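Local coordinates for protein nucleoside hydrolase, putative (Trypanosoma brucei, PDB 3FZ0) that belongs to the nucleoside hydrolase family, a group of calcium-containing enzymes built on a mostly parallel beta-sheet core flanked by helices, at residues B[206-218]-B[277-289]. The protein carries 2 engineered substitutions. Sequence-based numbering, arbitrary orientation.
Sequences VNWEVTVNSPMTW and VTCVVPDAVAVLV. With CA (calcium ion), chain G.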
loop_
_atom_site.group_PDB
_atom_site.type_symbol
_atom_site.label_atom_id
_atom_site.label_comp_id
_atom_site.label_asym_id
_atom_site.label_seq_id
_atom_site.Cartn_x
_atom_site.Cartn_y
_atom_site.Cartn_z
ATOM N N VAL B 206 -19.924 8.863 -13.887
ATOM C CA VAL B 206 -19.766 10.184 -14.477
ATOM C C VAL B 206 -18.490 10.817 -13.890
ATOM O O VAL B 206 -18.484 11.400 -12.784
ATOM C CB VAL B 206 -21.028 11.012 -14.317
ATOM C CG1 VAL B 206 -20.896 12.386 -15.041
ATOM C CG2 VAL B 206 -22.251 10.184 -14.842
ATOM N N ASN B 207 -17.405 10.649 -14.644
ATOM C CA ASN B 207 -16.067 10.965 -14.170
ATOM C C ASN B 207 -15.689 12.386 -14.520
ATOM O O ASN B 207 -16.353 13.044 -15.335
ATOM C CB ASN B 207 -15.037 9.997 -14.771
ATOM C CG ASN B 207 -15.191 9.854 -16.265
ATOM O OD1 ASN B 207 -14.670 10.651 -17.042
ATOM N ND2 ASN B 207 -15.962 8.857 -16.681
ATOM N N TRP B 208 -14.585 12.829 -13.929
ATOM C CA TRP B 208 -14.076 14.180 -14.105
ATOM C C TRP B 208 -13.897 14.604 -15.577
ATOM O O TRP B 208 -14.429 15.654 -15.989
ATOM C CB TRP B 208 -12.766 14.329 -13.320
ATOM C CG TRP B 208 -12.000 15.609 -13.549
ATOM C CD1 TRP B 208 -10.748 15.715 -14.090
ATOM C CD2 TRP B 208 -12.408 16.940 -13.214
ATOM N NE1 TRP B 208 -10.359 17.006 -14.104
ATOM C CE2 TRP B 208 -11.346 17.795 -13.577
ATOM C CE3 TRP B 208 -13.572 17.499 -12.661
ATOM C CZ2 TRP B 208 -11.412 19.217 -13.422
ATOM C CZ3 TRP B 208 -13.636 18.911 -12.483
ATOM C CH2 TRP B 208 -12.565 19.746 -12.870
ATOM N N GLU B 209 -13.174 13.808 -16.361
ATOM C CA GLU B 209 -12.821 14.194 -17.740
ATOM C C GLU B 209 -14.040 14.324 -18.640
ATOM O O GLU B 209 -14.131 15.231 -19.424
ATOM C CB GLU B 209 -11.795 13.245 -18.372
ATOM C CG GLU B 209 -10.425 13.234 -17.660
ATOM C CD GLU B 209 -10.328 12.205 -16.520
ATOM O OE1 GLU B 209 -11.380 11.818 -15.980
ATOM O OE2 GLU B 209 -9.201 11.778 -16.161
ATOM N N VAL B 210 -15.024 13.461 -18.490
ATOM C CA VAL B 210 -16.212 13.637 -19.302
ATOM C C VAL B 210 -16.977 14.903 -18.911
ATOM O O VAL B 210 -17.614 15.512 -19.774
ATOM C CB VAL B 210 -17.116 12.375 -19.330
ATOM C CG1 VAL B 210 -17.917 12.229 -18.040
ATOM C CG2 VAL B 210 -18.016 12.435 -20.524
ATOM N N THR B 211 -16.896 15.327 -17.651
ATOM C CA THR B 211 -17.565 16.587 -17.262
ATOM C C THR B 211 -16.768 17.798 -17.736
ATOM O O THR B 211 -17.348 18.790 -18.172
ATOM C CB THR B 211 -17.957 16.659 -15.770
ATOM O OG1 THR B 211 -16.780 16.799 -14.972
ATOM C CG2 THR B 211 -18.751 15.379 -15.341
ATOM N N VAL B 212 -15.439 17.709 -17.707
ATOM C CA VAL B 212 -14.617 18.771 -18.264
ATOM C C VAL B 212 -14.951 18.985 -19.763
ATOM O O VAL B 212 -14.913 20.130 -20.280
ATOM C CB VAL B 212 -13.111 18.464 -18.091
ATOM C CG1 VAL B 212 -12.216 19.500 -18.886
ATOM C CG2 VAL B 212 -12.755 18.446 -16.611
ATOM N N ASN B 213 -15.269 17.873 -20.434
ATOM C CA ASN B 213 -15.598 17.855 -21.851
ATOM C C ASN B 213 -16.987 18.385 -22.179
ATOM O O ASN B 213 -17.324 18.578 -23.346
ATOM C CB ASN B 213 -15.499 16.439 -22.386
ATOM C CG ASN B 213 -15.548 16.399 -23.904
ATOM O OD1 ASN B 213 -16.467 15.824 -24.504
ATOM N ND2 ASN B 213 -14.581 17.059 -24.530
ATOM N N SER B 214 -17.803 18.584 -21.145
ATOM C CA SER B 214 -19.161 19.124 -21.312
ATOM C C SER B 214 -19.414 20.293 -20.342
ATOM O O SER B 214 -20.209 20.173 -19.407
ATOM C CB SER B 214 -20.196 18.020 -21.085
ATOM O OG SER B 214 -21.471 18.512 -21.361
ATOM N N PRO B 215 -18.711 21.415 -20.549
ATOM C CA PRO B 215 -18.830 22.536 -19.620
ATOM C C PRO B 215 -19.810 23.573 -20.120
ATOM O O PRO B 215 -20.363 23.457 -21.219
ATOM C CB PRO B 215 -17.432 23.152 -19.679
ATOM C CG PRO B 215 -16.951 22.873 -21.106
ATOM C CD PRO B 215 -17.751 21.706 -21.639
ATOM N N MET B 216 -19.993 24.639 -19.362
ATOM C CA MET B 216 -20.613 25.808 -19.977
ATOM C C MET B 216 -19.537 26.866 -20.202
ATOM O O MET B 216 -18.537 26.924 -19.469
ATOM C CB MET B 216 -21.790 26.336 -19.175
ATOM C CG MET B 216 -21.415 26.868 -17.849
ATOM S SD MET B 216 -22.841 27.479 -16.952
ATOM C CE MET B 216 -22.074 27.666 -15.312
ATOM N N THR B 217 -19.719 27.653 -21.242
ATOM C CA THR B 217 -18.921 28.841 -21.465
ATOM C C THR B 217 -19.333 29.947 -20.473
ATOM O O THR B 217 -20.511 30.035 -20.075
ATOM C CB THR B 217 -19.169 29.315 -22.920
ATOM O OG1 THR B 217 -18.505 28.424 -23.831
ATOM C CG2 THR B 217 -18.658 30.683 -23.133
ATOM N N TRP B 218 -18.386 30.793 -20.078
ATOM C CA TRP B 218 -18.721 31.988 -19.317
ATOM C C TRP B 218 -19.708 32.880 -20.069
ATOM O O TRP B 218 -20.587 33.481 -19.448
ATOM C CB TRP B 218 -17.474 32.751 -18.848
ATOM C CG TRP B 218 -16.762 32.010 -17.736
ATOM C CD1 TRP B 218 -15.524 31.425 -17.804
ATOM C CD2 TRP B 218 -17.263 31.735 -16.413
ATOM N NE1 TRP B 218 -15.227 30.814 -16.616
ATOM C CE2 TRP B 218 -16.262 30.992 -15.740
ATOM C CE3 TRP B 218 -18.447 32.056 -15.735
ATOM C CZ2 TRP B 218 -16.407 30.545 -14.416
ATOM C CZ3 TRP B 218 -18.601 31.620 -14.399
ATOM C CH2 TRP B 218 -17.580 30.865 -13.760
ATOM N N VAL B 277 -12.044 30.272 -20.150
ATOM C CA VAL B 277 -13.247 30.550 -20.941
ATOM C C VAL B 277 -14.405 29.602 -20.558
ATOM O O VAL B 277 -15.586 29.953 -20.742
ATOM C CB VAL B 277 -12.979 30.489 -22.493
ATOM C CG1 VAL B 277 -14.269 30.750 -23.301
ATOM C CG2 VAL B 277 -11.859 31.480 -22.912
ATOM N N THR B 278 -14.075 28.422 -20.020
ATOM C CA THR B 278 -15.133 27.456 -19.667
ATOM C C THR B 278 -15.282 27.250 -18.161
ATOM O O THR B 278 -14.321 27.399 -17.406
ATOM C CB THR B 278 -14.965 26.073 -20.350
ATOM O OG1 THR B 278 -13.952 25.348 -19.677
ATOM C CG2 THR B 278 -14.588 26.195 -21.798
ATOM N N CYS B 279 -16.511 26.930 -17.763
ATOM C CA CYS B 279 -16.861 26.617 -16.404
ATOM C C CYS B 279 -17.418 25.187 -16.339
ATOM O O CYS B 279 -18.441 24.879 -16.960
ATOM C CB CYS B 279 -17.905 27.619 -15.915
ATOM S SG CYS B 279 -18.341 27.346 -14.184
ATOM N N VAL B 280 -16.741 24.319 -15.587
ATOM C CA VAL B 280 -17.099 22.911 -15.475
ATOM C C VAL B 280 -18.087 22.749 -14.337
ATOM O O VAL B 280 -17.833 23.231 -13.250
ATOM C CB VAL B 280 -15.861 22.057 -15.181
ATOM C CG1 VAL B 280 -16.190 20.566 -15.217
ATOM C CG2 VAL B 280 -14.754 22.373 -16.180
ATOM N N VAL B 281 -19.215 22.079 -14.592
ATOM C CA VAL B 281 -20.267 21.873 -13.586
ATOM C C VAL B 281 -20.554 20.368 -13.384
ATOM O O VAL B 281 -21.609 19.882 -13.736
ATOM C CB VAL B 281 -21.568 22.648 -13.975
ATOM C CG1 VAL B 281 -22.525 22.703 -12.805
ATOM C CG2 VAL B 281 -21.237 24.057 -14.408
ATOM N N PRO B 282 -19.607 19.622 -12.802
ATOM C CA PRO B 282 -19.659 18.145 -12.830
ATOM C C PRO B 282 -20.941 17.502 -12.350
ATOM O O PRO B 282 -21.475 16.614 -13.052
ATOM C CB PRO B 282 -18.467 17.724 -11.971
ATOM C CG PRO B 282 -17.484 18.858 -12.176
ATOM C CD PRO B 282 -18.387 20.099 -12.120
ATOM N N ASP B 283 -21.439 17.894 -11.173
ATOM C CA ASP B 283 -22.665 17.239 -10.647
ATOM C C ASP B 283 -23.877 17.398 -11.555
ATOM O O ASP B 283 -24.719 16.511 -11.606
ATOM C CB ASP B 283 -22.992 17.739 -9.252
ATOM C CG ASP B 283 -21.952 17.329 -8.241
ATOM O OD1 ASP B 283 -21.272 16.311 -8.459
ATOM O OD2 ASP B 283 -21.803 18.024 -7.214
ATOM N N ALA B 284 -23.965 18.509 -12.285
ATOM C CA ALA B 284 -25.103 18.726 -13.185
ATOM C C ALA B 284 -25.047 17.743 -14.335
ATOM O O ALA B 284 -26.090 17.263 -14.804
ATOM C CB ALA B 284 -25.152 20.170 -13.703
ATOM N N VAL B 285 -23.830 17.418 -14.777
ATOM C CA VAL B 285 -23.651 16.458 -15.864
ATOM C C VAL B 285 -24.134 15.060 -15.416
ATOM O O VAL B 285 -24.791 14.317 -16.165
ATOM C CB VAL B 285 -22.168 16.462 -16.402
ATOM C CG1 VAL B 285 -21.952 15.441 -17.528
ATOM C CG2 VAL B 285 -21.770 17.830 -16.915
ATOM N N ALA B 286 -23.833 14.702 -14.177
ATOM C CA ALA B 286 -24.240 13.413 -13.645
ATOM C C ALA B 286 -25.774 13.322 -13.563
ATOM O O ALA B 286 -26.365 12.329 -14.012
ATOM C CB ALA B 286 -23.593 13.176 -12.264
ATOM N N VAL B 287 -26.424 14.338 -12.978
ATOM C CA VAL B 287 -27.901 14.386 -12.972
ATOM C C VAL B 287 -28.480 14.269 -14.397
ATOM O O VAL B 287 -29.441 13.527 -14.607
ATOM C CB VAL B 287 -28.493 15.634 -12.212
ATOM C CG1 VAL B 287 -29.985 15.726 -12.389
ATOM C CG2 VAL B 287 -28.153 15.538 -10.707
ATOM N N LEU B 288 -27.883 14.950 -15.370
ATOM C CA LEU B 288 -28.338 14.816 -16.748
ATOM C C LEU B 288 -28.242 13.372 -17.267
ATOM O O LEU B 288 -29.166 12.865 -17.940
ATOM C CB LEU B 288 -27.559 15.757 -17.659
ATOM C CG LEU B 288 -27.982 15.732 -19.123
ATOM C CD1 LEU B 288 -29.250 16.505 -19.268
ATOM C CD2 LEU B 288 -26.877 16.347 -19.941
ATOM N N VAL B 289 -27.134 12.703 -16.953
ATOM C CA VAL B 289 -26.945 11.327 -17.390
ATOM C C VAL B 289 -28.041 10.436 -16.812
ATOM O O VAL B 289 -28.557 9.577 -17.508
ATOM C CB VAL B 289 -25.527 10.812 -17.076
ATOM C CG1 VAL B 289 -25.433 9.290 -17.197
ATOM C CG2 VAL B 289 -24.525 11.469 -18.015
HETATM CA CA CA G . -20.653 17.512 -5.124
HETATM O O HOH W 1 -19.319 20.460 -16.843
HETATM O O HOH W 2 -19.345 16.494 -6.714
HETATM O O HOH W 3 -18.280 16.928 -3.978
HETATM O O HOH W 4 -19.291 19.419 -5.832
#
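Met216 and Cys279 pair as a hydrogen-bonded couple in a short antiparallel two-stranded sheet. Met216 N donates a hydrogen bond to Cys279 O (2.9 Å), and Cys279 N returns an almost straight bond to Met216 O. Beyond the non-hydrogen-bonded pair Thr217–Thr278, Trp218 N donates to Val277 O (3.0 Å). The indole of Trp218 then lies against Cys279: CB sits over the six-membered ring, 3.8 Å from its centroid in a CH-pi contact, while SG meets the same ring obliquely. With its chain extended beyond CG, Met216 carries CE to Cys279 SG and on to Val281 CG2.

Further along, the axes of 208-212 and 282-289 come within 9.3 Å at 95°. Thr211 faces the second helix, laying CG2 on Val285 CB at 3.7 Å and OG1 beside the Pro282 ring. That hydroxyl donates to Trp208 O within its own helix, which fixes the threonine's rotation. Pro282 CG meets the edge of the Trp208 indole at CZ3 (3.9 Å). The indole NE1 of Trp208 is hydrogen-bonded to Tyr322 OH of the second subunit. Val206, ending a central strand, packs on Ala286 and Val289. Between sheet and helices, one water donates to Ser214 O and accepts from Val281 N, tying the two turns together.

The CB bond of Asp283 points away from segment 206-218, and its OD2 binds the calcium ion at 2.4 Å, with Asp14, Asp19, the backbone carbonyl of Leu134 and three waters. The contact is thus polar along the backbone and chiefly apolar between side chains, so the packing probably helps to place the turn that leads into Asp283.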